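Local coordinates for protein geranyltranstransferase (PDB 4F62) that probably catalyses the head-to-tail condensation of allylic diphosphates with isopentenyl diphosphate, as a putative farnesyl-diphosphate synthase of the isoprenoid synthase superfamily, at residues Ser163-His177 with Asn245-Gly257. Numbering follows the deposited sequence.
Sequences SENKNISLAELEQMH and NKATYPKLLGLDG
Tyr249 is gripped in two ways by helix 170-177: a leucine methyl sits on its ring and a histidine takes its hydroxyl. Leu173 CD2 lies almost directly above the centre of one ring face, 3.5 Å from the centroid of the Tyr249 ring, a CH-pi contact. At the far end of the ring Tyr249 OH and His177 ND1 form a hydrogen bond of 2.8 Å; either atom could be the donor. The bond is nearly straight, at 169°. The two rings meet rim to rim, with planes at 34°, so neither stacks on the other. A chi1 of -63° turns the Tyr249 ring away from its own carbonyl and over to helix 170-177. Leu170 CD1 lies at the ring edge, 3.7 Å from Tyr249 CD1. Its other branch, CD2, meets Leu253 CD2 at 3.6 Å.

Leu252 packs on the start of helix 170-177. Its CD1 touches Leu170 CA at 3.6 Å and also reaches Leu173 CD2. That helix start is fixed by a capping box: Ser169 OG accepts from Glu172 N, and Glu172 OE1 accepts from Ser169 N. Thr248 OG1 caps the other helix through Lys251 N. In the loops that lead into the two helices, Ile168 CG1 rests on Ala247 CB at 3.7 Å. Lys246, poorly ordered, brings its CE to 3.3 Å from Ser163 O.

The contact joins the N-terminal ends of helices 170-194 and 249-273 at the surface of the all-helical isoprenoid synthase fold. Helix 201-226 also borders it, where Asp223 accepts from Tyr249 N and Gln219 touches His177. The chemistry is mainly apolar, with one directional bond. His177 anchors the hydroxyl of the buried Tyr249, while Leu170 and Leu173 pack on the ring and limit its turning.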
loop_
_atom_site.group_PDB
_atom_site.type_symbol
_atom_site.label_atom_id
_atom_site.label_comp_id
_atom_site.label_asym_id
_atom_site.label_seq_id
_atom_site.Cartn_x
_atom_site.Cartn_y
_atom_site.Cartn_z
ATOM N N SER A 163 -9.881 -22.497 -0.114
ATOM C CA SER A 163 -9.652 -23.870 -0.546
ATOM C C SER A 163 -9.390 -24.841 0.611
ATOM O O SER A 163 -9.155 -26.031 0.384
ATOM C CB SER A 163 -8.478 -23.915 -1.524
ATOM O OG SER A 163 -7.254 -24.070 -0.826
ATOM N N GLU A 164 -9.437 -24.343 1.844
ATOM C CA GLU A 164 -8.983 -25.131 2.994
ATOM C C GLU A 164 -9.856 -26.341 3.352
ATOM O O GLU A 164 -9.402 -27.246 4.052
ATOM C CB GLU A 164 -8.731 -24.241 4.220
ATOM C CG GLU A 164 -9.943 -23.483 4.735
ATOM C CD GLU A 164 -9.550 -22.329 5.644
ATOM O OE1 GLU A 164 -8.441 -22.378 6.222
ATOM O OE2 GLU A 164 -10.340 -21.368 5.772
ATOM N N ASN A 165 -11.094 -26.372 2.870
ATOM C CA ASN A 165 -11.923 -27.556 3.076
ATOM C C ASN A 165 -11.883 -28.491 1.865
ATOM O O ASN A 165 -11.843 -29.714 2.014
ATOM C CB ASN A 165 -13.365 -27.175 3.419
ATOM C CG ASN A 165 -14.095 -28.272 4.182
ATOM O OD1 ASN A 165 -13.674 -29.431 4.190
ATOM N ND2 ASN A 165 -15.200 -27.908 4.826
ATOM N N LYS A 166 -11.886 -27.908 0.669
ATOM C CA LYS A 166 -11.892 -28.679 -0.571
ATOM C C LYS A 166 -10.577 -29.413 -0.805
ATOM O O LYS A 166 -9.585 -29.166 -0.116
ATOM C CB LYS A 166 -12.162 -27.747 -1.755
ATOM C CG LYS A 166 -12.995 -26.536 -1.388
ATOM C CD LYS A 166 -13.333 -25.678 -2.591
ATOM C CE LYS A 166 -14.652 -24.971 -2.359
ATOM N NZ LYS A 166 -14.923 -24.826 -0.901
ATOM N N ASN A 167 -10.586 -30.336 -1.764
ATOM C CA ASN A 167 -9.346 -30.840 -2.345
ATOM C C ASN A 167 -9.285 -30.367 -3.792
ATOM O O ASN A 167 -10.154 -30.690 -4.602
ATOM C CB ASN A 167 -9.215 -32.367 -2.240
ATOM C CG ASN A 167 -10.527 -33.093 -2.489
ATOM O OD1 ASN A 167 -11.001 -33.848 -1.639
ATOM N ND2 ASN A 167 -11.123 -32.866 -3.657
ATOM N N ILE A 168 -8.269 -29.570 -4.095
ATOM C CA ILE A 168 -8.176 -28.885 -5.371
ATOM C C ILE A 168 -7.272 -29.653 -6.331
ATOM O O ILE A 168 -6.523 -30.532 -5.910
ATOM C CB ILE A 168 -7.637 -27.473 -5.161
ATOM C CG1 ILE A 168 -6.225 -27.534 -4.585
ATOM C CG2 ILE A 168 -8.547 -26.706 -4.209
ATOM C CD1 ILE A 168 -5.632 -26.167 -4.313
ATOM N N SER A 169 -7.342 -29.323 -7.616
ATOM C CA SER A 169 -6.550 -30.024 -8.625
ATOM C C SER A 169 -5.116 -29.510 -8.639
ATOM O O SER A 169 -4.796 -28.509 -7.995
ATOM C CB SER A 169 -7.154 -29.801 -10.008
ATOM O OG SER A 169 -7.028 -28.429 -10.354
ATOM N N LEU A 170 -4.258 -30.190 -9.393
ATOM C CA LEU A 170 -2.899 -29.726 -9.628
ATOM C C LEU A 170 -2.905 -28.312 -10.210
ATOM O O LEU A 170 -2.153 -27.448 -9.759
ATOM C CB LEU A 170 -2.198 -30.686 -10.590
ATOM C CG LEU A 170 -0.813 -30.270 -11.090
ATOM C CD1 LEU A 170 0.174 -30.127 -9.921
ATOM C CD2 LEU A 170 -0.316 -31.307 -12.099
ATOM N N ALA A 171 -3.763 -28.083 -11.204
ATOM C CA ALA A 171 -3.859 -26.772 -11.850
ATOM C C ALA A 171 -4.247 -25.695 -10.853
ATOM O O ALA A 171 -3.703 -24.583 -10.886
ATOM C CB ALA A 171 -4.875 -26.816 -12.990
ATOM N N GLU A 172 -5.201 -26.016 -9.976
ATOM C CA GLU A 172 -5.637 -25.063 -8.962
ATOM C C GLU A 172 -4.533 -24.807 -7.941
ATOM O O GLU A 172 -4.330 -23.672 -7.514
ATOM C CB GLU A 172 -6.927 -25.546 -8.293
ATOM C CG GLU A 172 -8.143 -25.358 -9.181
ATOM C CD GLU A 172 -9.371 -26.078 -8.665
ATOM O OE1 GLU A 172 -9.227 -27.185 -8.092
ATOM O OE2 GLU A 172 -10.483 -25.538 -8.840
ATOM N N LEU A 173 -3.811 -25.862 -7.563
ATOM C CA LEU A 173 -2.719 -25.718 -6.609
ATOM C C LEU A 173 -1.629 -24.826 -7.191
ATOM O O LEU A 173 -1.159 -23.887 -6.524
ATOM C CB LEU A 173 -2.135 -27.079 -6.212
ATOM C CG LEU A 173 -1.060 -27.033 -5.117
ATOM C CD1 LEU A 173 -1.619 -26.353 -3.883
ATOM C CD2 LEU A 173 -0.592 -28.448 -4.773
ATOM N N GLU A 174 -1.241 -25.104 -8.435
ATOM C CA GLU A 174 -0.273 -24.255 -9.117
ATOM C C GLU A 174 -0.748 -22.800 -9.184
ATOM O O GLU A 174 0.004 -21.883 -8.848
ATOM C CB GLU A 174 0.049 -24.749 -10.535
ATOM C CG GLU A 174 1.109 -23.844 -11.200
ATOM C CD GLU A 174 0.987 -23.735 -12.717
ATOM O OE1 GLU A 174 -0.033 -24.184 -13.283
ATOM O OE2 GLU A 174 1.921 -23.185 -13.348
ATOM N N GLN A 175 -1.992 -22.586 -9.612
ATOM C CA GLN A 175 -2.532 -21.225 -9.682
ATOM C C GLN A 175 -2.431 -20.494 -8.337
ATOM O O GLN A 175 -2.058 -19.312 -8.273
ATOM C CB GLN A 175 -3.991 -21.238 -10.150
ATOM C CG GLN A 175 -4.641 -19.831 -10.107
ATOM C CD GLN A 175 -6.012 -19.802 -10.752
ATOM O OE1 GLN A 175 -6.992 -20.287 -10.179
ATOM N NE2 GLN A 175 -6.085 -19.252 -11.964
ATOM N N MET A 176 -2.760 -21.208 -7.266
ATOM C CA MET A 176 -2.715 -20.639 -5.925
ATOM C C MET A 176 -1.302 -20.184 -5.550
ATOM O O MET A 176 -1.113 -19.075 -5.044
ATOM C CB MET A 176 -3.227 -21.660 -4.903
ATOM C CG MET A 176 -3.498 -21.090 -3.533
ATOM S SD MET A 176 -2.039 -21.152 -2.490
ATOM C CE MET A 176 -2.285 -22.818 -1.807
ATOM N N HIS A 177 -0.313 -21.041 -5.790
ATOM C CA HIS A 177 1.059 -20.718 -5.410
ATOM C C HIS A 177 1.640 -19.602 -6.262
ATOM O O HIS A 177 2.394 -18.761 -5.762
ATOM C CB HIS A 177 1.964 -21.955 -5.465
ATOM C CG HIS A 177 1.740 -22.910 -4.339
ATOM N ND1 HIS A 177 1.746 -24.271 -4.496
ATOM C CD2 HIS A 177 1.490 -22.690 -3.016
ATOM C CE1 HIS A 177 1.520 -24.865 -3.332
ATOM N NE2 HIS A 177 1.358 -23.904 -2.422
ATOM N N ASN A 245 -5.357 -35.275 3.946
ATOM C CA ASN A 245 -6.323 -34.214 4.227
ATOM C C ASN A 245 -6.419 -33.120 3.142
ATOM O O ASN A 245 -7.425 -33.041 2.433
ATOM C CB ASN A 245 -6.085 -33.604 5.622
ATOM C CG ASN A 245 -4.609 -33.396 5.934
ATOM O OD1 ASN A 245 -3.755 -34.174 5.508
ATOM N ND2 ASN A 245 -4.306 -32.340 6.687
ATOM N N LYS A 246 -5.373 -32.303 3.007
ATOM C CA LYS A 246 -5.357 -31.170 2.071
ATOM C C LYS A 246 -4.449 -31.454 0.857
ATOM O O LYS A 246 -3.659 -32.395 0.884
ATOM C CB LYS A 246 -4.923 -29.901 2.827
ATOM C CG LYS A 246 -4.830 -28.600 2.020
ATOM C CD LYS A 246 -6.101 -28.281 1.237
ATOM C CE LYS A 246 -5.980 -26.928 0.539
ATOM N NZ LYS A 246 -4.586 -26.616 0.100
ATOM N N ALA A 247 -4.569 -30.648 -0.202
ATOM C CA ALA A 247 -3.831 -30.851 -1.458
ATOM C C ALA A 247 -2.335 -30.497 -1.402
ATOM O O ALA A 247 -1.950 -29.425 -0.934
ATOM C CB ALA A 247 -4.506 -30.089 -2.601
ATOM N N THR A 248 -1.505 -31.414 -1.905
ATOM C CA THR A 248 -0.056 -31.239 -1.981
ATOM C C THR A 248 0.440 -31.812 -3.314
ATOM O O THR A 248 -0.228 -32.653 -3.919
ATOM C CB THR A 248 0.672 -31.999 -0.841
ATOM O OG1 THR A 248 0.652 -33.404 -1.115
ATOM C CG2 THR A 248 0.020 -31.753 0.512
ATOM N N TYR A 249 1.618 -31.392 -3.760
ATOM C CA TYR A 249 2.190 -31.974 -4.977
ATOM C C TYR A 249 2.432 -33.493 -4.946
ATOM O O TYR A 249 2.135 -34.174 -5.930
ATOM C CB TYR A 249 3.423 -31.190 -5.455
ATOM C CG TYR A 249 3.057 -29.764 -5.830
ATOM C CD1 TYR A 249 2.495 -29.467 -7.069
ATOM C CD2 TYR A 249 3.221 -28.726 -4.917
ATOM C CE1 TYR A 249 2.124 -28.154 -7.402
ATOM C CE2 TYR A 249 2.864 -27.418 -5.239
ATOM C CZ TYR A 249 2.317 -27.138 -6.481
ATOM O OH TYR A 249 1.960 -25.840 -6.783
ATOM N N PRO A 250 2.967 -34.033 -3.824
ATOM C CA PRO A 250 3.156 -35.490 -3.786
ATOM C C PRO A 250 1.845 -36.250 -3.852
ATOM O O PRO A 250 1.807 -37.340 -4.421
ATOM C CB PRO A 250 3.824 -35.727 -2.430
ATOM C CG PRO A 250 4.552 -34.456 -2.154
ATOM C CD PRO A 250 3.666 -33.369 -2.708
ATOM N N LYS A 251 0.778 -35.706 -3.280
ATOM C CA LYS A 251 -0.518 -36.380 -3.407
ATOM C C LYS A 251 -1.061 -36.297 -4.828
ATOM O O LYS A 251 -1.707 -37.224 -5.300
ATOM C CB LYS A 251 -1.531 -35.833 -2.393
ATOM C CG LYS A 251 -1.319 -36.424 -1.015
ATOM C CD LYS A 251 -1.579 -35.424 0.091
ATOM C CE LYS A 251 -3.015 -35.472 0.563
ATOM N NZ LYS A 251 -3.206 -34.596 1.757
ATOM N N LEU A 252 -0.783 -35.193 -5.513
ATOM C CA LEU A 252 -1.317 -35.009 -6.859
ATOM C C LEU A 252 -0.460 -35.671 -7.942
ATOM O O LEU A 252 -0.972 -36.067 -8.986
ATOM C CB LEU A 252 -1.514 -33.513 -7.159
ATOM C CG LEU A 252 -2.612 -32.819 -6.347
ATOM C CD1 LEU A 252 -2.501 -31.291 -6.448
ATOM C CD2 LEU A 252 -3.987 -33.293 -6.809
ATOM N N LEU A 253 0.840 -35.802 -7.704
ATOM C CA LEU A 253 1.725 -36.335 -8.741
ATOM C C LEU A 253 2.449 -37.612 -8.332
ATOM O O LEU A 253 3.195 -38.187 -9.127
ATOM C CB LEU A 253 2.769 -35.289 -9.117
ATOM C CG LEU A 253 2.277 -33.942 -9.628
ATOM C CD1 LEU A 253 3.430 -32.932 -9.624
ATOM C CD2 LEU A 253 1.722 -34.123 -11.024
ATOM N N GLY A 254 2.242 -38.046 -7.090
ATOM C CA GLY A 254 3.065 -39.098 -6.509
ATOM C C GLY A 254 4.340 -38.447 -5.980
ATOM O O GLY A 254 4.714 -37.353 -6.430
ATOM N N LEU A 255 5.004 -39.091 -5.021
ATOM C CA LEU A 255 6.290 -38.597 -4.522
ATOM C C LEU A 255 7.302 -38.493 -5.660
ATOM O O LEU A 255 8.035 -37.506 -5.765
ATOM C CB LEU A 255 6.845 -39.507 -3.410
ATOM C CG LEU A 255 8.245 -39.113 -2.922
ATOM C CD1 LEU A 255 8.251 -37.696 -2.352
ATOM C CD2 LEU A 255 8.779 -40.109 -1.901
ATOM N N ASP A 256 7.329 -39.516 -6.512
ATOM C CA ASP A 256 8.255 -39.561 -7.644
ATOM C C ASP A 256 7.998 -38.432 -8.642
ATOM O O ASP A 256 8.941 -37.802 -9.137
ATOM C CB ASP A 256 8.165 -40.917 -8.353
ATOM C CG ASP A 256 6.774 -41.191 -8.927
ATOM O OD1 ASP A 256 5.765 -40.751 -8.325
ATOM O OD2 ASP A 256 6.689 -41.847 -9.988
ATOM N N GLY A 257 6.721 -38.162 -8.913
ATOM C CA GLY A 257 6.337 -37.102 -9.830
ATOM C C GLY A 257 6.667 -35.717 -9.311
ATOM O O GLY A 257 7.035 -34.810 -10.082
#